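Local coordinates for hemolysin activator protein CdiB (Acinetobacter baumannii ACICU, PDB 6WIL) that probably secretes a CdiA-type toxin across the outer membrane as the TpsB transporter of a contact-dependent growth inhibition system, at residues I60-L65 with S71-F76; N105-E110 with S119-S124; F455-R460 with R514-S519; Q494-V499 with Y531-T536. One frame throughout, in Å; residues are numbered along the deposited sequence.

Interaction 1. Residues I60-L65 with S71-F76; sequences ISLIPL and SDLQQF
Leu73 lays its CD1 methyl over the ring of Pro64, close to all five ring atoms. CD1 stands 3.6 Å from Pro64 N and 3.7 Å from Pro64 CG, and the two side chains meet at about a right angle, the leucine branch ending on the ring's face. The same methyl also reaches the preceding peptide, 3.9 Å from Ile63 C, and lies 4.0 Å from CG of Leu62. One branch of a single leucine therefore carries most of the contact. With CG anti to the carbonyl carbon (chi1 -66°), Leu73 is directed from its short helix toward the chain leaving strand 59-62.

Leu62 answers from the strand side. Its CG is anti to the backbone N (chi1 -171°), and CD2 fits between Leu73 and Phe76, 4.1 Å from CB of the phenylalanine. Phe76 gives only the root of its side chain here; its ring turns away to meet Phe116 edge-to-face and to pack on strand 132-149. The backbone bond from Phe76 N to Leu73 O, 2.8 Å long, helps to set Leu73 and Phe76 relative to each other.

The contact packs short helix 70-74 and the turn after it against the end of strand 59-62 and the chain leaving it, beside the POTRA sheet. Ser61 and Ile63 join the neighbouring strand 132-149 through backbone bonds, while Leu62 also touches Ile80 of helix 77-85. No hydrogen bond links 60-65 to 71-76: the association across the two segments is van der Waals contact between apolar groups, without directional bonds.

Interaction 2. Residues N105-E110 with S119-S124; sequences NYAQNE and SQIVVS
The side-chain amides of Gln108 and Gln120 lie one on the other, their planes only 10° apart, with Gln120 NE2 3.7 Å from Gln108 CD. Around its rim the Gln108 amide binds backbone. NE2 donates to Ser119 O at 3.2 Å, almost straight (171°) and within the amide plane, while OE1 accepts from Ile121 N at 3.0 Å, the donor being tilted somewhat from the carbonyl plane. Gln120 NE2 donates to Ile121 O, 3.2 Å away; it also comes 3.4 Å from Gln108 OE1, but at a poor angle for a hydrogen bond.

Gln108 leaves helix 97-113 with CG anti to the backbone N (chi1 174°) and then bends at chi2, which brings its amide down to the strand. Next to the amide, Ile121 CG1 packs 3.6 Å from Ala107 O and also near Ala107 CB.

Strand 120-123 of the POTRA domain pairs antiparallel with strand 132-149 through Gln120 and Val122. Ser119 O and Ile121 N therefore lie along the other edge, where one glutamine takes up both a carbonyl and an N-H, much as a further strand would. The helix is thus tied to the sheet by polar bonds as well as by apolar contact.

Interaction 3. Residues F455-R460 with R514-S519; sequences FYIGGR and RYLLGS
The CD1 methyl of Leu516 carries the contact between 455-460 and 514-519. It rests 3.6 Å from Ile457 O, 3.7 Å from Gly458 CA and 3.8 Å from Ile457 CG1, so it touches both backbone and side chain around one peptide. Lacking a side chain, Gly458 lets the methyl come right up to its CA. Its positive phi of 106° suits glycine and turns the chain as strand 455-457 ends. Ile457 holds CG1 between the backbone N and the carbonyl carbon (chi1 59°), which places that branch against the leucine.

In the next shell, Ile457 is paired through its backbone with Leu472 of the partner strand 472-474, and Leu472 also packs on Leu516. Phe466 adds a further apolar neighbour to Leu516, whose own strand is fixed by a backbone bond to Gly502. Beyond Gly459, Arg460 forms a salt bridge with Asp224 of the first barrel strand.

This is the long loop between strands 432-444 and 476-487 folded back against the wall, corresponding to L6 of Omp85-type transporters, with the VRGF sequence starting at Val463. The contact is van der Waals packing of a methyl on backbone and side chain, with no hydrogen bond across; the polar ties that place the loop lie further out.

Interaction 4. Residues Q494-V499 with Y531-T536; sequences QFYMAV and YLDAFT
Two strands of the transmembrane barrel meet here across the strand that separates them. Strands 493-505 and 530-541 both pair with strand 515-526, one along each edge, and their short segments run in broadly the same direction, 43° apart, with axes 9.2 Å from one another at the closest. Tyr496 spans much of that gap.

Its hydroxyl donates to Asp533 OD1 at 3.0 Å, using the syn lone pair of the carboxylate, on the side of the other oxygen. OD1 lies at the edge of the tyrosine ring, near its plane, while the carboxylate stands nearly perpendicular to that ring, at 83°. The tyrosine reaches over because CG sits between the backbone N and the carbonyl carbon (chi1 70°), carrying the ring across the intervening strand. The hydroxyl also presses close to Phe535 CB, 3.2 Å away, and Tyr496 CZ is 4.1 Å from the same carbon. The phenylalanine ring itself leads off from the contact.

Arg524 of the middle strand gathers these groups: it makes a cation-pi contact with the Tyr496 ring and a long, weak ion pair with Asp533 OD2. Its positive charge probably favours an ionised carboxylate. Phe495 and selenomethionine Met497, the neighbours of Tyr496, lie on the surface and probably face lipid or detergent. Alternation of outward apolar and inward, often polar, side chains is typical of outer-membrane beta-barrels; here an inward tyrosine is bonded to an aspartate two strands away.

How the interactions relate
Interactions 1 and 2 belong to the POTRA region and 3 and 4 to the barrel, the two pairs lying on opposite sides of the chain's centre. Interactions 1 and 2, with centres 12 Å apart, do not touch, yet both reach the sheet built on strand 132-149: the first is partly buried and apolar, the second buried and tied to a strand edge by hydrogen bonds of a side-chain amide. Interaction 3 is a buried apolar loop-to-wall contact, whereas interaction 4 is partly buried and centred on a polar bond within the wall. Strand 515-526 of interaction 3 lies between the two strands of interaction 4, and Ser519 OG probably hydrogen-bonds to Ala498 O (3.0 Å).

Interaction 1. Residues I60-L65 with S71-F76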
loop_
_atom_site.group_PDB
_atom_site.type_symbol
_atom_site.label_atom_id
_atom_site.label_comp_id
_atom_site.label_asym_id
_atom_site.label_seq_id
_atom_site.Cartn_x
_atom_site.Cartn_y
_atom_site.Cartn_z
ATOM N N ILE A 60 7.963 43.179 -5.596
ATOM C CA ILE A 60 8.265 41.881 -6.189
ATOM C C ILE A 60 6.975 41.352 -6.791
ATOM O O ILE A 60 5.977 41.173 -6.080
ATOM C CB ILE A 60 8.841 40.895 -5.163
ATOM C CG1 ILE A 60 9.974 41.554 -4.376
ATOM C CG2 ILE A 60 9.342 39.640 -5.874
ATOM C CD1 ILE A 60 10.307 40.845 -3.078
ATOM N N SER A 61 6.984 41.113 -8.099
ATOM C CA SER A 61 5.769 40.744 -8.806
ATOM C C SER A 61 6.064 39.619 -9.785
ATOM O O SER A 61 7.204 39.418 -10.213
ATOM C CB SER A 61 5.168 41.941 -9.555
ATOM O OG SER A 61 5.246 43.125 -8.781
ATOM N N LEU A 62 5.014 38.878 -10.125
ATOM C CA LEU A 62 5.043 37.932 -11.229
ATOM C C LEU A 62 4.344 38.577 -12.419
ATOM O O LEU A 62 3.202 39.035 -12.298
ATOM C CB LEU A 62 4.367 36.614 -10.853
ATOM C CG LEU A 62 4.544 35.477 -11.864
ATOM C CD1 LEU A 62 6.012 35.081 -11.975
ATOM C CD2 LEU A 62 3.682 34.273 -11.502
ATOM N N ILE A 63 5.033 38.626 -13.552
ATOM C CA ILE A 63 4.615 39.409 -14.708
ATOM C C ILE A 63 4.407 38.458 -15.873
ATOM O O ILE A 63 5.293 37.651 -16.168
ATOM C CB ILE A 63 5.640 40.497 -15.080
ATOM C CG1 ILE A 63 5.760 41.513 -13.946
ATOM C CG2 ILE A 63 5.248 41.188 -16.374
ATOM C CD1 ILE A 63 4.457 42.193 -13.604
ATOM N N PRO A 64 3.269 38.514 -16.564
ATOM C CA PRO A 64 3.032 37.592 -17.680
ATOM C C PRO A 64 4.023 37.806 -18.813
ATOM O O PRO A 64 4.434 38.932 -19.105
ATOM C CB PRO A 64 1.602 37.928 -18.120
ATOM C CG PRO A 64 0.980 38.609 -16.946
ATOM C CD PRO A 64 2.092 39.349 -16.271
ATOM N N LEU A 65 4.418 36.705 -19.442
ATOM C CA LEU A 65 5.097 36.780 -20.725
ATOM C C LEU A 65 4.059 36.972 -21.829
ATOM O O LEU A 65 2.854 37.068 -21.576
ATOM C CB LEU A 65 5.939 35.528 -20.965
ATOM C CG LEU A 65 7.210 35.372 -20.132
ATOM C CD1 LEU A 65 8.065 34.229 -20.661
ATOM C CD2 LEU A 65 7.997 36.669 -20.117
ATOM N N SER A 71 -4.872 33.791 -15.499
ATOM C CA SER A 71 -5.302 32.502 -14.971
ATOM C C SER A 71 -4.174 31.478 -15.041
ATOM O O SER A 71 -4.046 30.626 -14.153
ATOM C CB SER A 71 -6.532 32.015 -15.737
ATOM O OG SER A 71 -6.602 30.602 -15.756
ATOM N N ASP A 72 -3.344 31.543 -16.090
ATOM C CA ASP A 72 -2.160 30.689 -16.136
ATOM C C ASP A 72 -1.195 31.029 -15.013
ATOM O O ASP A 72 -0.507 30.143 -14.494
ATOM C CB ASP A 72 -1.434 30.819 -17.476
ATOM C CG ASP A 72 -2.368 30.776 -18.660
ATOM O OD1 ASP A 72 -3.485 30.221 -18.546
ATOM O OD2 ASP A 72 -1.993 31.329 -19.717
ATOM N N LEU A 73 -1.112 32.305 -14.639
ATOM C CA LEU A 73 -0.160 32.716 -13.618
ATOM C C LEU A 73 -0.701 32.507 -12.212
ATOM O O LEU A 73 0.087 32.389 -11.268
ATOM C CB LEU A 73 0.225 34.180 -13.810
ATOM C CG LEU A 73 1.001 34.553 -15.071
ATOM C CD1 LEU A 73 1.851 35.778 -14.791
ATOM C CD2 LEU A 73 1.860 33.396 -15.562
ATOM N N GLN A 74 -2.028 32.466 -12.054
ATOM C CA GLN A 74 -2.625 32.310 -10.731
ATOM C C GLN A 74 -2.138 31.042 -10.043
ATOM O O GLN A 74 -2.063 30.990 -8.810
ATOM C CB GLN A 74 -4.151 32.297 -10.849
ATOM C CG GLN A 74 -4.900 32.539 -9.546
ATOM C CD GLN A 74 -5.340 33.983 -9.385
ATOM O OE1 GLN A 74 -4.619 34.910 -9.756
ATOM N NE2 GLN A 74 -6.536 34.180 -8.840
ATOM N N GLN A 75 -1.798 30.015 -10.825
ATOM C CA GLN A 75 -1.283 28.770 -10.270
ATOM C C GLN A 75 0.121 28.921 -9.696
ATOM O O GLN A 75 0.518 28.120 -8.843
ATOM C CB GLN A 75 -1.290 27.687 -11.350
ATOM C CG GLN A 75 -0.848 26.308 -10.885
ATOM C CD GLN A 75 -0.825 25.293 -12.014
ATOM O OE1 GLN A 75 -0.953 25.650 -13.184
ATOM N NE2 GLN A 75 -0.669 24.020 -11.665
ATOM N N PHE A 76 0.876 29.931 -10.129
ATOM C CA PHE A 76 2.288 30.047 -9.785
ATOM C C PHE A 76 2.581 31.142 -8.768
ATOM O O PHE A 76 3.754 31.449 -8.535
ATOM C CB PHE A 76 3.117 30.277 -11.048
ATOM C CG PHE A 76 3.250 29.056 -11.907
ATOM C CD1 PHE A 76 3.965 27.957 -11.460
ATOM C CD2 PHE A 76 2.655 29.001 -13.157
ATOM C CE1 PHE A 76 4.093 26.828 -12.247
ATOM C CE2 PHE A 76 2.777 27.874 -13.948
ATOM C CZ PHE A 76 3.500 26.787 -13.494
#

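Interaction 2. Residues N105-E110 with S119-S124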
loop_
_atom_site.group_PDB
_atom_site.type_symbol
_atom_site.label_atom_id
_atom_site.label_comp_id
_atom_site.label_asym_id
_atom_site.label_seq_id
_atom_site.Cartn_x
_atom_site.Cartn_y
_atom_site.Cartn_z
ATOM N N ASN A 105 17.571 31.697 -7.985
ATOM C CA ASN A 105 17.802 30.284 -7.694
ATOM C C ASN A 105 16.850 29.766 -6.626
ATOM O O ASN A 105 16.458 28.594 -6.661
ATOM C CB ASN A 105 19.246 30.058 -7.250
ATOM C CG ASN A 105 20.213 30.028 -8.409
ATOM O OD1 ASN A 105 19.873 29.580 -9.506
ATOM N ND2 ASN A 105 21.429 30.502 -8.174
ATOM N N TYR A 106 16.481 30.616 -5.668
ATOM C CA TYR A 106 15.542 30.206 -4.629
ATOM C C TYR A 106 14.144 30.010 -5.200
ATOM O O TYR A 106 13.464 29.031 -4.871
ATOM C CB TYR A 106 15.531 31.245 -3.505
ATOM C CG TYR A 106 14.581 30.948 -2.366
ATOM C CD1 TYR A 106 14.745 29.820 -1.575
ATOM C CD2 TYR A 106 13.538 31.811 -2.064
ATOM C CE1 TYR A 106 13.890 29.551 -0.523
ATOM C CE2 TYR A 106 12.675 31.550 -1.015
ATOM C CZ TYR A 106 12.856 30.418 -0.248
ATOM O OH TYR A 106 12.001 30.153 0.797
ATOM N N ALA A 107 13.700 30.929 -6.062
ATOM C CA ALA A 107 12.391 30.790 -6.684
ATOM C C ALA A 107 12.339 29.628 -7.665
ATOM O O ALA A 107 11.250 29.115 -7.943
ATOM C CB ALA A 107 12.005 32.090 -7.387
ATOM N N GLN A 108 13.487 29.199 -8.192
ATOM C CA GLN A 108 13.519 28.053 -9.092
ATOM C C GLN A 108 13.507 26.744 -8.316
ATOM O O GLN A 108 12.874 25.771 -8.745
ATOM C CB GLN A 108 14.749 28.132 -9.998
ATOM C CG GLN A 108 14.975 26.910 -10.878
ATOM C CD GLN A 108 13.976 26.799 -12.016
ATOM O OE1 GLN A 108 13.261 27.751 -12.328
ATOM N NE2 GLN A 108 13.927 25.629 -12.645
ATOM N N ASN A 109 14.203 26.698 -7.178
ATOM C CA ASN A 109 14.115 25.531 -6.307
ATOM C C ASN A 109 12.688 25.329 -5.819
ATOM O O ASN A 109 12.212 24.194 -5.715
ATOM C CB ASN A 109 15.077 25.684 -5.128
ATOM C CG ASN A 109 14.961 24.550 -4.127
ATOM O OD1 ASN A 109 15.491 23.462 -4.343
ATOM N ND2 ASN A 109 14.275 24.806 -3.017
ATOM N N GLU A 110 11.985 26.426 -5.528
ATOM C CA GLU A 110 10.582 26.324 -5.142
ATOM C C GLU A 110 9.736 25.805 -6.296
ATOM O O GLU A 110 8.753 25.083 -6.084
ATOM C CB GLU A 110 10.072 27.685 -4.669
ATOM C CG GLU A 110 8.822 27.595 -3.827
ATOM C CD GLU A 110 8.993 26.642 -2.663
ATOM O OE1 GLU A 110 9.939 26.839 -1.867
ATOM O OE2 GLU A 110 8.196 25.684 -2.558
ATOM N N SER A 119 9.860 23.926 -16.229
ATOM C CA SER A 119 9.613 25.356 -16.173
ATOM C C SER A 119 10.837 26.071 -15.612
ATOM O O SER A 119 11.690 25.468 -14.956
ATOM C CB SER A 119 8.374 25.660 -15.328
ATOM O OG SER A 119 7.193 25.320 -16.032
ATOM N N GLN A 120 10.925 27.371 -15.892
ATOM C CA GLN A 120 12.104 28.153 -15.535
ATOM C C GLN A 120 11.696 29.556 -15.115
ATOM O O GLN A 120 10.936 30.225 -15.822
ATOM C CB GLN A 120 13.095 28.227 -16.703
ATOM C CG GLN A 120 14.347 29.042 -16.412
ATOM C CD GLN A 120 15.268 28.371 -15.408
ATOM O OE1 GLN A 120 15.658 27.215 -15.579
ATOM N NE2 GLN A 120 15.621 29.098 -14.351
ATOM N N ILE A 121 12.202 29.991 -13.968
ATOM C CA ILE A 121 12.017 31.366 -13.518
ATOM C C ILE A 121 13.000 32.256 -14.263
ATOM O O ILE A 121 14.209 31.998 -14.270
ATOM C CB ILE A 121 12.211 31.474 -11.996
ATOM C CG1 ILE A 121 11.163 30.642 -11.256
ATOM C CG2 ILE A 121 12.138 32.925 -11.549
ATOM C CD1 ILE A 121 9.751 31.166 -11.411
ATOM N N VAL A 122 12.485 33.300 -14.905
ATOM C CA VAL A 122 13.327 34.305 -15.537
ATOM C C VAL A 122 13.017 35.654 -14.906
ATOM O O VAL A 122 11.996 35.842 -14.238
ATOM C CB VAL A 122 13.141 34.362 -17.068
ATOM C CG1 VAL A 122 13.504 33.027 -17.693
ATOM C CG2 VAL A 122 11.718 34.752 -17.417
ATOM N N VAL A 123 13.923 36.601 -15.122
ATOM C CA VAL A 123 13.791 37.949 -14.589
ATOM C C VAL A 123 13.647 38.916 -15.754
ATOM O O VAL A 123 14.315 38.767 -16.784
ATOM C CB VAL A 123 14.991 38.322 -13.691
ATOM C CG1 VAL A 123 16.304 38.009 -14.390
ATOM C CG2 VAL A 123 14.928 39.789 -13.285
ATOM N N SER A 124 12.749 39.888 -15.601
ATOM C CA SER A 124 12.600 40.985 -16.548
ATOM C C SER A 124 13.272 42.227 -15.972
ATOM O O SER A 124 12.595 43.088 -15.392
ATOM C CB SER A 124 11.121 41.241 -16.837
ATOM O OG SER A 124 10.406 40.020 -16.935
#

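Interaction 3. Residues F455-R460 with R514-S519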
loop_
_atom_site.group_PDB
_atom_site.type_symbol
_atom_site.label_atom_id
_atom_site.label_comp_id
_atom_site.label_asym_id
_atom_site.label_seq_id
_atom_site.Cartn_x
_atom_site.Cartn_y
_atom_site.Cartn_z
ATOM N N PHE A 455 -10.594 -8.999 17.773
ATOM C CA PHE A 455 -9.188 -9.089 17.403
ATOM C C PHE A 455 -8.605 -10.349 18.033
ATOM O O PHE A 455 -8.612 -10.492 19.259
ATOM C CB PHE A 455 -8.440 -7.841 17.873
ATOM C CG PHE A 455 -7.080 -7.668 17.261
ATOM C CD1 PHE A 455 -5.977 -8.311 17.798
ATOM C CD2 PHE A 455 -6.899 -6.836 16.170
ATOM C CE1 PHE A 455 -4.723 -8.138 17.249
ATOM C CE2 PHE A 455 -5.647 -6.660 15.615
ATOM C CZ PHE A 455 -4.558 -7.311 16.155
ATOM N N TYR A 456 -8.106 -11.257 17.198
ATOM C CA TYR A 456 -7.619 -12.557 17.638
ATOM C C TYR A 456 -6.105 -12.634 17.477
ATOM O O TYR A 456 -5.545 -12.082 16.524
ATOM C CB TYR A 456 -8.299 -13.682 16.850
ATOM C CG TYR A 456 -9.789 -13.769 17.099
ATOM C CD1 TYR A 456 -10.677 -12.924 16.444
ATOM C CD2 TYR A 456 -10.306 -14.690 18.000
ATOM C CE1 TYR A 456 -12.041 -12.996 16.679
ATOM C CE2 TYR A 456 -11.668 -14.770 18.244
ATOM C CZ TYR A 456 -12.529 -13.923 17.582
ATOM O OH TYR A 456 -13.879 -14.010 17.828
ATOM N N ILE A 457 -5.460 -13.306 18.418
ATOM C CA ILE A 457 -3.985 -13.449 18.424
ATOM C C ILE A 457 -3.624 -14.897 18.706
ATOM O O ILE A 457 -4.300 -15.516 19.462
ATOM C CB ILE A 457 -3.338 -12.481 19.421
ATOM C CG1 ILE A 457 -3.833 -12.680 20.847
ATOM C CG2 ILE A 457 -3.530 -11.052 18.983
ATOM C CD1 ILE A 457 -3.250 -11.698 21.803
ATOM N N GLY A 458 -2.526 -15.350 18.126
ATOM C CA GLY A 458 -2.025 -16.726 18.249
ATOM C C GLY A 458 -2.261 -17.504 16.975
ATOM O O GLY A 458 -3.384 -17.868 16.734
ATOM N N GLY A 459 -1.217 -17.730 16.189
ATOM C CA GLY A 459 -1.308 -18.410 14.889
ATOM C C GLY A 459 -0.367 -17.772 13.883
ATOM O O GLY A 459 0.246 -16.805 14.209
ATOM N N ARG A 460 -0.339 -18.262 12.655
ATOM C CA ARG A 460 0.621 -17.790 11.660
ATOM C C ARG A 460 0.374 -16.354 11.212
ATOM O O ARG A 460 1.273 -15.737 10.636
ATOM C CB ARG A 460 0.599 -18.716 10.443
ATOM C CG ARG A 460 -0.533 -18.434 9.462
ATOM C CD ARG A 460 -0.829 -19.626 8.551
ATOM N NE ARG A 460 0.021 -19.678 7.363
ATOM C CZ ARG A 460 1.070 -20.484 7.227
ATOM N NH1 ARG A 460 1.404 -21.310 8.209
ATOM N NH2 ARG A 460 1.784 -20.464 6.108
ATOM N N ARG A 514 -4.044 -11.924 28.435
ATOM C CA ARG A 514 -4.067 -10.818 27.495
ATOM C C ARG A 514 -2.786 -10.684 26.681
ATOM O O ARG A 514 -2.646 -9.710 25.933
ATOM C CB ARG A 514 -4.334 -9.511 28.247
ATOM C CG ARG A 514 -5.369 -9.629 29.360
ATOM C CD ARG A 514 -5.591 -8.286 30.045
ATOM N NE ARG A 514 -4.360 -7.758 30.629
ATOM C CZ ARG A 514 -4.289 -6.644 31.351
ATOM N NH1 ARG A 514 -3.123 -6.242 31.837
ATOM N NH2 ARG A 514 -5.383 -5.933 31.587
ATOM N N TYR A 515 -1.851 -11.623 26.799
ATOM C CA TYR A 515 -0.536 -11.443 26.202
ATOM C C TYR A 515 -0.009 -12.749 25.628
ATOM O O TYR A 515 -0.160 -13.815 26.232
ATOM C CB TYR A 515 0.460 -10.893 27.226
ATOM C CG TYR A 515 1.813 -10.581 26.637
ATOM C CD1 TYR A 515 2.023 -9.409 25.927
ATOM C CD2 TYR A 515 2.882 -11.456 26.789
ATOM C CE1 TYR A 515 3.256 -9.110 25.385
ATOM C CE2 TYR A 515 4.124 -11.165 26.247
ATOM C CZ TYR A 515 4.304 -9.989 25.545
ATOM O OH TYR A 515 5.531 -9.683 25.000
ATOM N N LEU A 516 0.621 -12.650 24.459
ATOM C CA LEU A 516 1.282 -13.773 23.812
ATOM C C LEU A 516 2.657 -13.336 23.333
ATOM O O LEU A 516 2.831 -12.211 22.857
ATOM C CB LEU A 516 0.470 -14.306 22.625
ATOM C CG LEU A 516 -0.765 -15.150 22.942
ATOM C CD1 LEU A 516 -1.498 -15.540 21.670
ATOM C CD2 LEU A 516 -0.389 -16.383 23.747
ATOM N N LEU A 517 3.631 -14.232 23.466
ATOM C CA LEU A 517 4.981 -14.003 22.966
ATOM C C LEU A 517 5.468 -15.291 22.325
ATOM O O LEU A 517 5.621 -16.307 23.008
ATOM C CB LEU A 517 5.932 -13.568 24.086
ATOM C CG LEU A 517 7.409 -13.452 23.691
ATOM C CD1 LEU A 517 7.665 -12.205 22.867
ATOM C CD2 LEU A 517 8.315 -13.490 24.912
ATOM N N GLY A 518 5.697 -15.249 21.016
ATOM C CA GLY A 518 6.209 -16.399 20.298
ATOM C C GLY A 518 7.479 -16.072 19.543
ATOM O O GLY A 518 7.788 -14.897 19.315
ATOM N N SER A 519 8.231 -17.098 19.155
ATOM C CA SER A 519 9.456 -16.900 18.398
ATOM C C SER A 519 9.539 -17.950 17.300
ATOM O O SER A 519 9.044 -19.069 17.452
ATOM C CB SER A 519 10.698 -16.967 19.294
ATOM O OG SER A 519 11.842 -16.494 18.603
#

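Interaction 4. Residues Q494-V499 with Y531-T536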
loop_
_atom_site.group_PDB
_atom_site.type_symbol
_atom_site.label_atom_id
_atom_site.label_comp_id
_atom_site.label_asym_id
_atom_site.label_seq_id
_atom_site.Cartn_x
_atom_site.Cartn_y
_atom_site.Cartn_z
ATOM N N GLN A 494 17.967 -17.166 2.299
ATOM C CA GLN A 494 18.120 -16.319 3.471
ATOM C C GLN A 494 17.541 -17.017 4.693
ATOM O O GLN A 494 16.509 -17.688 4.605
ATOM C CB GLN A 494 17.454 -14.948 3.264
ATOM C CG GLN A 494 16.013 -14.988 2.784
ATOM C CD GLN A 494 15.355 -13.616 2.804
ATOM O OE1 GLN A 494 14.229 -13.461 3.282
ATOM N NE2 GLN A 494 16.058 -12.613 2.288
ATOM N N PHE A 495 18.233 -16.872 5.823
ATOM C CA PHE A 495 17.733 -17.303 7.120
ATOM C C PHE A 495 17.005 -16.147 7.792
ATOM O O PHE A 495 17.305 -14.977 7.540
ATOM C CB PHE A 495 18.872 -17.775 8.027
ATOM C CG PHE A 495 19.799 -18.763 7.381
ATOM C CD1 PHE A 495 19.384 -20.059 7.129
ATOM C CD2 PHE A 495 21.094 -18.401 7.044
ATOM C CE1 PHE A 495 20.236 -20.973 6.540
ATOM C CE2 PHE A 495 21.953 -19.311 6.457
ATOM C CZ PHE A 495 21.522 -20.599 6.203
ATOM N N TYR A 496 16.049 -16.476 8.656
ATOM C CA TYR A 496 15.336 -15.435 9.379
ATOM C C TYR A 496 14.946 -15.933 10.761
ATOM O O TYR A 496 14.672 -17.120 10.959
ATOM C CB TYR A 496 14.091 -14.951 8.618
ATOM C CG TYR A 496 12.948 -15.945 8.538
ATOM C CD1 TYR A 496 11.954 -15.977 9.511
ATOM C CD2 TYR A 496 12.848 -16.830 7.473
ATOM C CE1 TYR A 496 10.904 -16.878 9.432
ATOM C CE2 TYR A 496 11.802 -17.733 7.387
ATOM C CZ TYR A 496 10.835 -17.752 8.367
ATOM O OH TYR A 496 9.798 -18.651 8.272
HETATM N N MSE A 497 14.939 -15.008 11.716
HETATM C CA MSE A 497 14.417 -15.268 13.052
HETATM C C MSE A 497 13.370 -14.205 13.359
HETATM O O MSE A 497 13.540 -13.040 12.998
HETATM C CB MSE A 497 15.530 -15.254 14.100
HETATM C CG MSE A 497 15.227 -16.080 15.342
HETATM SE SE MSE A 497 15.835 -15.242 16.998
HETATM C CE MSE A 497 17.660 -14.796 16.482
ATOM N N ALA A 498 12.281 -14.597 14.013
ATOM C CA ALA A 498 11.169 -13.690 14.242
ATOM C C ALA A 498 10.713 -13.757 15.691
ATOM O O ALA A 498 10.768 -14.810 16.332
ATOM C CB ALA A 498 9.991 -14.006 13.310
ATOM N N VAL A 499 10.269 -12.609 16.202
ATOM C CA VAL A 499 9.693 -12.487 17.537
ATOM C C VAL A 499 8.418 -11.662 17.420
ATOM O O VAL A 499 8.468 -10.497 17.006
ATOM C CB VAL A 499 10.663 -11.836 18.536
ATOM C CG1 VAL A 499 9.995 -11.689 19.896
ATOM C CG2 VAL A 499 11.945 -12.651 18.651
ATOM N N TYR A 531 9.615 -21.670 -4.715
ATOM C CA TYR A 531 9.824 -20.934 -3.475
ATOM C C TYR A 531 9.469 -21.798 -2.277
ATOM O O TYR A 531 8.362 -22.335 -2.201
ATOM C CB TYR A 531 9.006 -19.644 -3.453
ATOM C CG TYR A 531 9.189 -18.860 -2.194
ATOM C CD1 TYR A 531 10.423 -18.318 -1.868
ATOM C CD2 TYR A 531 8.129 -18.667 -1.319
ATOM C CE1 TYR A 531 10.598 -17.598 -0.701
ATOM C CE2 TYR A 531 8.294 -17.949 -0.155
ATOM C CZ TYR A 531 9.530 -17.416 0.150
ATOM O OH TYR A 531 9.697 -16.698 1.313
ATOM N N LEU A 532 10.413 -21.922 -1.349
ATOM C CA LEU A 532 10.246 -22.703 -0.137
ATOM C C LEU A 532 10.324 -21.773 1.064
ATOM O O LEU A 532 11.136 -20.843 1.090
ATOM C CB LEU A 532 11.320 -23.793 -0.044
ATOM C CG LEU A 532 11.088 -24.972 0.906
ATOM C CD1 LEU A 532 11.835 -26.199 0.407
ATOM C CD2 LEU A 532 11.510 -24.641 2.327
ATOM N N ASP A 533 9.467 -22.021 2.050
ATOM C CA ASP A 533 9.488 -21.284 3.311
ATOM C C ASP A 533 9.201 -22.283 4.422
ATOM O O ASP A 533 8.078 -22.783 4.535
ATOM C CB ASP A 533 8.470 -20.143 3.315
ATOM C CG ASP A 533 8.698 -19.155 4.451
ATOM O OD1 ASP A 533 9.254 -19.546 5.499
ATOM O OD2 ASP A 533 8.317 -17.976 4.293
ATOM N N ALA A 534 10.215 -22.577 5.229
ATOM C CA ALA A 534 10.095 -23.521 6.328
ATOM C C ALA A 534 10.526 -22.848 7.620
ATOM O O ALA A 534 11.532 -22.133 7.649
ATOM C CB ALA A 534 10.943 -24.774 6.082
ATOM N N PHE A 535 9.763 -23.078 8.685
ATOM C CA PHE A 535 10.103 -22.514 9.982
ATOM C C PHE A 535 9.716 -23.490 11.079
ATOM O O PHE A 535 8.755 -24.253 10.946
ATOM C CB PHE A 535 9.413 -21.163 10.220
ATOM C CG PHE A 535 7.925 -21.263 10.432
ATOM C CD1 PHE A 535 7.053 -21.198 9.359
ATOM C CD2 PHE A 535 7.398 -21.407 11.709
ATOM C CE1 PHE A 535 5.687 -21.283 9.552
ATOM C CE2 PHE A 535 6.034 -21.498 11.906
ATOM C CZ PHE A 535 5.177 -21.435 10.826
ATOM N N THR A 536 10.477 -23.453 12.165
ATOM C CA THR A 536 10.106 -24.102 13.412
ATOM C C THR A 536 10.057 -23.043 14.506
ATOM O O THR A 536 10.931 -22.172 14.579
ATOM C CB THR A 536 11.087 -25.220 13.784
ATOM O OG1 THR A 536 10.872 -25.612 15.145
ATOM C CG2 THR A 536 12.526 -24.762 13.604
#